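Local coordinates for protein transcriptional regulator, LacI family (Burkholderia phymatum, PDB 2RGY) that probably acts as a LacI-family transcriptional regulator, its periplasmic-binding-protein-like domain sensing a small effector such as a sugar, at residues Gln29-Leu32 with Glu33-Val37; Leu255-Cys259 with Tyr260-Trp264. All coordinates share one frame; numbering follows the deposited sequence.

Contact 1: residues Gln29-Leu32 with Glu33-Val37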
ATOM      1  N   GLN A  29      -8.153  -2.559 -10.013  1.00 18.37           N
ATOM      2  CA  GLN A  29      -8.621  -2.929 -11.349  1.00 19.27           C
ATOM      3  C   GLN A  29      -9.648  -4.053 -11.331  1.00 17.97           C
ATOM      4  O   GLN A  29     -10.576  -4.048 -12.128  1.00 17.73           O
ATOM      5  CB  GLN A  29      -7.461  -3.358 -12.246  1.00 19.49           C
ATOM      6  CG  GLN A  29      -6.616  -2.222 -12.766  1.00 25.62           C
ATOM      7  CD  GLN A  29      -7.447  -1.133 -13.415  1.00 23.80           C
ATOM      8  OE1 GLN A  29      -8.282  -1.394 -14.278  1.00 25.93           O
ATOM      9  NE2 GLN A  29      -7.220   0.096 -12.995  1.00 28.32           N
ATOM     10  N   THR A  30      -9.474  -5.026 -10.442  1.00 17.32           N
ATOM     11  CA  THR A  30     -10.424  -6.128 -10.369  1.00 18.20           C
ATOM     12  C   THR A  30     -11.771  -5.566  -9.906  1.00 18.86           C
ATOM     13  O   THR A  30     -12.804  -5.833 -10.514  1.00 20.60           O
ATOM     14  CB  THR A  30      -9.949  -7.225  -9.383  1.00 20.16           C
ATOM     15  OG1 THR A  30      -8.640  -7.675  -9.753  1.00 17.87           O
ATOM     16  CG2 THR A  30     -10.903  -8.414  -9.410  1.00 20.29           C
ATOM     17  N   ASP A  31     -11.750  -4.774  -8.838  1.00 20.46           N
ATOM     18  CA  ASP A  31     -12.965  -4.160  -8.296  1.00 22.33           C
ATOM     19  C   ASP A  31     -13.661  -3.330  -9.375  1.00 21.82           C
ATOM     20  O   ASP A  31     -14.877  -3.396  -9.543  1.00 23.65           O
ATOM     21  CB  ASP A  31     -12.606  -3.271  -7.090  1.00 24.47           C
ATOM     22  CG  ASP A  31     -13.802  -2.483  -6.547  1.00 27.46           C
ATOM     23  OD1 ASP A  31     -14.899  -3.066  -6.403  1.00 27.73           O
ATOM     24  OD2 ASP A  31     -13.642  -1.277  -6.239  1.00 30.43           O
ATOM     25  N   LEU A  32     -12.857  -2.574 -10.112  1.00 21.90           N
ATOM     26  CA  LEU A  32     -13.316  -1.696 -11.182  1.00 22.85           C
ATOM     27  C   LEU A  32     -14.058  -2.422 -12.305  1.00 21.71           C
ATOM     28  O   LEU A  32     -15.183  -2.058 -12.657  1.00 20.37           O
ATOM     29  CB  LEU A  32     -12.106  -0.952 -11.752  1.00 25.97           C
ATOM     30  CG  LEU A  32     -12.212   0.525 -12.121  1.00 29.40           C
ATOM     31  CD1 LEU A  32     -12.963   1.271 -11.033  1.00 30.49           C
ATOM     32  CD2 LEU A  32     -10.801   1.114 -12.295  1.00 30.29           C
ATOM     33  N   GLU A  33     -13.430  -3.447 -12.871  1.00 20.17           N
ATOM     34  CA  GLU A  33     -14.056  -4.181 -13.960  1.00 20.35           C
ATOM     35  C   GLU A  33     -15.326  -4.896 -13.514  1.00 20.54           C
ATOM     36  O   GLU A  33     -16.273  -5.040 -14.292  1.00 19.71           O
ATOM     37  CB  GLU A  33     -13.071  -5.178 -14.564  1.00 19.84           C
ATOM     38  CG  GLU A  33     -11.898  -4.522 -15.300  1.00 23.23           C
ATOM     39  CD  GLU A  33     -12.330  -3.487 -16.352  1.00 24.05           C
ATOM     40  OE1 GLU A  33     -13.268  -3.760 -17.133  1.00 25.36           O
ATOM     41  OE2 GLU A  33     -11.714  -2.398 -16.408  1.00 24.33           O
ATOM     42  N   LEU A  34     -15.348  -5.344 -12.265  1.00 19.05           N
ATOM     43  CA  LEU A  34     -16.520  -6.028 -11.742  1.00 19.10           C
ATOM     44  C   LEU A  34     -17.646  -5.039 -11.461  1.00 18.91           C
ATOM     45  O   LEU A  34     -18.810  -5.340 -11.706  1.00 16.96           O
ATOM     46  CB  LEU A  34     -16.167  -6.793 -10.468  1.00 18.97           C
ATOM     47  CG  LEU A  34     -15.528  -8.162 -10.670  1.00 20.84           C
ATOM     48  CD1 LEU A  34     -15.040  -8.686  -9.343  1.00 24.61           C
ATOM     49  CD2 LEU A  34     -16.551  -9.113 -11.264  1.00 23.69           C
ATOM     50  N   ARG A  35     -17.299  -3.864 -10.944  1.00 18.47           N
ATOM     51  CA  ARG A  35     -18.306  -2.849 -10.654  1.00 19.55           C
ATOM     52  C   ARG A  35     -18.991  -2.455 -11.962  1.00 20.60           C
ATOM     53  O   ARG A  35     -20.209  -2.284 -12.010  1.00 19.24           O
ATOM     54  CB  ARG A  35     -17.665  -1.608 -10.043  1.00 19.97           C
ATOM     55  CG  ARG A  35     -18.676  -0.602  -9.523  1.00 20.42           C
ATOM     56  CD  ARG A  35     -19.255  -1.085  -8.198  1.00 20.66           C
ATOM     57  NE  ARG A  35     -18.194  -1.248  -7.205  1.00 22.60           N
ATOM     58  CZ  ARG A  35     -17.663  -0.254  -6.498  1.00 21.54           C
ATOM     59  NH1 ARG A  35     -18.095   0.995  -6.653  1.00 18.31           N
ATOM     60  NH2 ARG A  35     -16.672  -0.507  -5.653  1.00 20.11           N
ATOM     61  N   ALA A  36     -18.187  -2.325 -13.014  1.00 20.17           N
ATOM     62  CA  ALA A  36     -18.679  -1.957 -14.339  1.00 22.23           C
ATOM     63  C   ALA A  36     -19.798  -2.890 -14.808  1.00 22.54           C
ATOM     64  O   ALA A  36     -20.689  -2.472 -15.556  1.00 22.47           O
ATOM     65  CB  ALA A  36     -17.526  -1.976 -15.343  1.00 22.02           C
ATOM     66  N   VAL A  37     -19.746  -4.155 -14.394  1.00 20.89           N
ATOM     67  CA  VAL A  37     -20.799  -5.088 -14.778  1.00 20.67           C
ATOM     68  C   VAL A  37     -21.726  -5.367 -13.605  1.00 21.75           C
ATOM     69  O   VAL A  37     -22.378  -6.409 -13.540  1.00 22.07           O
ATOM     70  CB  VAL A  37     -20.235  -6.412 -15.341  1.00 20.97           C
ATOM     71  CG1 VAL A  37     -19.460  -6.128 -16.612  1.00 22.55           C
ATOM     72  CG2 VAL A  37     -19.358  -7.110 -14.314  1.00 19.24           C
TER
HETATM   73  O   HOH W   1     -17.111  -4.139  -7.397  1.00 16.19           O
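D31 and R35 meet one turn apart on helix 21-36, their side chains running side by side in the same direction. The R35 NH2 nitrogen lies 3.2 Å from D31 OD1, donating a hydrogen bond to that oxygen's syn lone pair; it is also 3.2 Å from D31 OD2, which completes the salt bridge. The pairing is not coplanar: carboxylate and guanidinium planes are 57° apart, and OD1 sits tilted out of the guanidinium plane. A water lies 2.7 Å from D31 OD1 and accepts from R35 NE at 3.1 Å, at the edge of the guanidinium and in its plane. R35 reaches back because its CG is anti to the backbone N and the chain then bends at chi2 (76°) and chi3. The other subunit takes up the same ions: R35 NH2 also bonds to T45 O of the second subunit, and T45 N of that chain bonds weakly to D31 OD2.

On another side of the helix, E33 has its CG beside the backbone N (chi1 -68°), a turn that lays CG 3.5 Å from Q29 O, the oxygen accepting the E33 N hydrogen bond at 3.0 Å. Its carboxylate is engaged by helix 244-260, with R253 in a salt bridge to OE1 and Q249 donating to OE2. L32 joins through its backbone, L32 O accepting from A36 N at 3.0 Å with A36 CB packed nearby. The helix belongs to the beta-alpha-beta unit joining strands 10-14 and 40-44. Its acidic residues thus work in two directions: E33 ties it to a neighbouring helix, whereas the D31-R35 pair, oriented by water and by T45 of the second subunit, places a compensated ion pair at the dimer interface, where mutual compensation probably keeps both groups ionised.

Contact 2: residues Leu255-Cys259 with Tyr260-Trp264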
ATOM      1  N   LEU A 255     -11.874 -13.127 -17.982  1.00 16.86           N
ATOM      2  CA  LEU A 255     -12.619 -13.957 -17.042  1.00 17.71           C
ATOM      3  C   LEU A 255     -14.102 -13.591 -17.044  1.00 17.78           C
ATOM      4  O   LEU A 255     -14.967 -14.462 -17.019  1.00 18.32           O
ATOM      5  CB  LEU A 255     -12.030 -13.792 -15.636  1.00 16.92           C
ATOM      6  CG  LEU A 255     -12.607 -14.670 -14.526  1.00 18.18           C
ATOM      7  CD1 LEU A 255     -12.403 -16.136 -14.890  1.00 18.87           C
ATOM      8  CD2 LEU A 255     -11.936 -14.336 -13.197  1.00 14.41           C
ATOM      9  N   ILE A 256     -14.394 -12.300 -17.085  1.00 16.75           N
ATOM     10  CA  ILE A 256     -15.775 -11.847 -17.092  1.00 18.02           C
ATOM     11  C   ILE A 256     -16.496 -12.341 -18.357  1.00 17.62           C
ATOM     12  O   ILE A 256     -17.666 -12.715 -18.297  1.00 18.89           O
ATOM     13  CB  ILE A 256     -15.838 -10.295 -16.940  1.00 18.38           C
ATOM     14  CG1 ILE A 256     -15.393  -9.916 -15.515  1.00 18.00           C
ATOM     15  CG2 ILE A 256     -17.245  -9.783 -17.208  1.00 17.38           C
ATOM     16  CD1 ILE A 256     -15.385  -8.423 -15.217  1.00 18.12           C
ATOM     17  N   ASN A 257     -15.789 -12.379 -19.486  1.00 18.03           N
ATOM     18  CA  ASN A 257     -16.370 -12.879 -20.736  1.00 19.88           C
ATOM     19  C   ASN A 257     -16.870 -14.316 -20.529  1.00 21.23           C
ATOM     20  O   ASN A 257     -18.014 -14.651 -20.840  1.00 22.10           O
ATOM     21  CB  ASN A 257     -15.321 -12.888 -21.858  1.00 19.60           C
ATOM     22  CG  ASN A 257     -15.084 -11.518 -22.469  1.00 20.89           C
ATOM     23  OD1 ASN A 257     -14.245 -11.366 -23.359  1.00 22.13           O
ATOM     24  ND2 ASN A 257     -15.819 -10.518 -22.002  1.00 16.83           N
ATOM     25  N   GLN A 258     -15.992 -15.159 -19.999  1.00 23.34           N
ATOM     26  CA  GLN A 258     -16.303 -16.562 -19.761  1.00 25.22           C
ATOM     27  C   GLN A 258     -17.423 -16.753 -18.739  1.00 24.71           C
ATOM     28  O   GLN A 258     -18.256 -17.651 -18.886  1.00 25.68           O
ATOM     29  CB  GLN A 258     -15.059 -17.300 -19.254  1.00 26.89           C
ATOM     30  CG  GLN A 258     -13.727 -16.791 -19.782  1.00 31.01           C
ATOM     31  CD  GLN A 258     -13.538 -17.032 -21.267  1.00 33.65           C
ATOM     32  OE1 GLN A 258     -13.599 -18.169 -21.734  1.00 34.62           O
ATOM     33  NE2 GLN A 258     -13.288 -15.957 -22.019  1.00 32.33           N
ATOM     34  N   CYS A 259     -17.437 -15.909 -17.709  1.00 23.12           N
ATOM     35  CA  CYS A 259     -18.416 -16.001 -16.629  1.00 23.41           C
ATOM     36  C   CYS A 259     -19.771 -15.355 -16.848  1.00 25.24           C
ATOM     37  O   CYS A 259     -20.806 -15.967 -16.562  1.00 25.23           O
ATOM     38  CB  CYS A 259     -17.856 -15.393 -15.343  1.00 23.40           C
ATOM     39  SG  CYS A 259     -16.574 -16.317 -14.516  1.00 24.52           S
ATOM     40  N   TYR A 260     -19.766 -14.120 -17.344  1.00 24.18           N
ATOM     41  CA  TYR A 260     -21.009 -13.391 -17.510  1.00 23.04           C
ATOM     42  C   TYR A 260     -21.488 -13.020 -18.907  1.00 23.50           C
ATOM     43  O   TYR A 260     -22.443 -12.255 -19.042  1.00 25.91           O
ATOM     44  CB  TYR A 260     -20.956 -12.140 -16.638  1.00 20.67           C
ATOM     45  CG  TYR A 260     -20.533 -12.424 -15.209  1.00 19.21           C
ATOM     46  CD1 TYR A 260     -21.284 -13.266 -14.397  1.00 20.52           C
ATOM     47  CD2 TYR A 260     -19.395 -11.831 -14.663  1.00 18.96           C
ATOM     48  CE1 TYR A 260     -20.920 -13.510 -13.075  1.00 22.16           C
ATOM     49  CE2 TYR A 260     -19.024 -12.067 -13.341  1.00 20.20           C
ATOM     50  CZ  TYR A 260     -19.791 -12.907 -12.551  1.00 19.44           C
ATOM     51  OH  TYR A 260     -19.453 -13.132 -11.232  1.00 19.85           O
ATOM     52  N   GLY A 261     -20.838 -13.536 -19.941  1.00 23.26           N
ATOM     53  CA  GLY A 261     -21.299 -13.248 -21.285  1.00 23.77           C
ATOM     54  C   GLY A 261     -20.954 -11.909 -21.910  1.00 24.36           C
ATOM     55  O   GLY A 261     -21.559 -11.532 -22.923  1.00 24.35           O
ATOM     56  N   THR A 262     -20.004 -11.179 -21.328  1.00 22.15           N
ATOM     57  CA  THR A 262     -19.596  -9.904 -21.899  1.00 20.25           C
ATOM     58  C   THR A 262     -18.814 -10.227 -23.166  1.00 19.33           C
ATOM     59  O   THR A 262     -18.461 -11.380 -23.396  1.00 18.86           O
ATOM     60  CB  THR A 262     -18.679  -9.129 -20.945  1.00 20.59           C
ATOM     61  OG1 THR A 262     -17.716 -10.031 -20.381  1.00 18.42           O
ATOM     62  CG2 THR A 262     -19.486  -8.492 -19.839  1.00 15.86           C
ATOM     63  N   LYS A 263     -18.554  -9.220 -23.993  1.00 20.40           N
ATOM     64  CA  LYS A 263     -17.796  -9.443 -25.217  1.00 21.46           C
ATOM     65  C   LYS A 263     -16.609  -8.494 -25.379  1.00 22.10           C
ATOM     66  O   LYS A 263     -16.448  -7.846 -26.409  1.00 20.06           O
ATOM     67  CB  LYS A 263     -18.711  -9.355 -26.446  1.00 24.73           C
ATOM     68  CG  LYS A 263     -19.163 -10.718 -26.962  1.00 28.38           C
ATOM     69  CD  LYS A 263     -20.396 -11.217 -26.241  1.00 32.74           C
ATOM     70  CE  LYS A 263     -20.472 -12.753 -26.214  1.00 34.45           C
ATOM     71  NZ  LYS A 263     -20.313 -13.432 -27.539  1.00 34.90           N
ATOM     72  N   TRP A 264     -15.772  -8.429 -24.351  1.00 21.85           N
ATOM     73  CA  TRP A 264     -14.586  -7.588 -24.375  1.00 22.04           C
ATOM     74  C   TRP A 264     -13.553  -8.129 -25.346  1.00 23.49           C
ATOM     75  O   TRP A 264     -13.386  -9.340 -25.451  1.00 23.17           O
ATOM     76  CB  TRP A 264     -13.908  -7.586 -23.006  1.00 21.94           C
ATOM     77  CG  TRP A 264     -14.644  -6.891 -21.912  1.00 23.34           C
ATOM     78  CD1 TRP A 264     -15.275  -7.466 -20.843  1.00 22.42           C
ATOM     79  CD2 TRP A 264     -14.741  -5.477 -21.724  1.00 22.54           C
ATOM     80  NE1 TRP A 264     -15.750  -6.489 -19.996  1.00 22.88           N
ATOM     81  CE2 TRP A 264     -15.435  -5.264 -20.514  1.00 22.85           C
ATOM     82  CE3 TRP A 264     -14.304  -4.372 -22.463  1.00 24.13           C
ATOM     83  CZ2 TRP A 264     -15.696  -3.977 -20.023  1.00 24.07           C
ATOM     84  CZ3 TRP A 264     -14.567  -3.091 -21.973  1.00 26.50           C
ATOM     85  CH2 TRP A 264     -15.255  -2.906 -20.765  1.00 26.83           C
TER
HETATM   86  O   HOH W   2     -18.719 -14.205 -23.483  1.00 34.36           O
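A glycine-terminated helix C-terminus defines this contact: helix 244-260 ends at Y260, and G261 enters the left-handed region with phi 79°, turning the chain back along the last helical turn. Two backbone bonds mark the exit, Y260 N to I256 O at 2.7 Å and a longer, more bent one from G261 N to N257 O at 3.2 Å, whose donor stands above the carbonyl plane. After the turn T262 returns over the helix: its CG2 packs 3.7 Å from I256 CG2, while its side chain crosses that of N257 at about a right angle. The same I256 CG2 also meets the edge of the Y260 ring, 3.9 Å from CD2. One face of that ring is taken by C259, a CH-pi contact with CB 3.9 Å from the centroid and only 7° off the normal; SG lies farther away and oblique. At the ring's far end Y260 OH hydrogen-bonds to D69 OD2, and R39 adds a cation-pi contact. Between the helix end and the returning loop, a water donates to N257 O and to T262 O, each at 2.8 Å.

Overall arrangement
Contact 1 comes first along the chain and contact 2 much later, yet their centres lie only about 12 Å apart, on the same side of the chain's centre. Each sits at the C-terminal end of a helix, 21-36 and 244-260, and both helices pack on the parallel sheet, touching strand 10-14. Direct packing joins them: E33 O is 3.6 Å from I256 CD1, and V37 CG1 is 4.0 Å from T262 CG2. A late helix thus completes the subdomain begun by the N-terminal strands, consistent with the chain crossings of the periplasmic-binding-protein fold. Contact 1 additionally faces the second subunit, which does not touch contact 2.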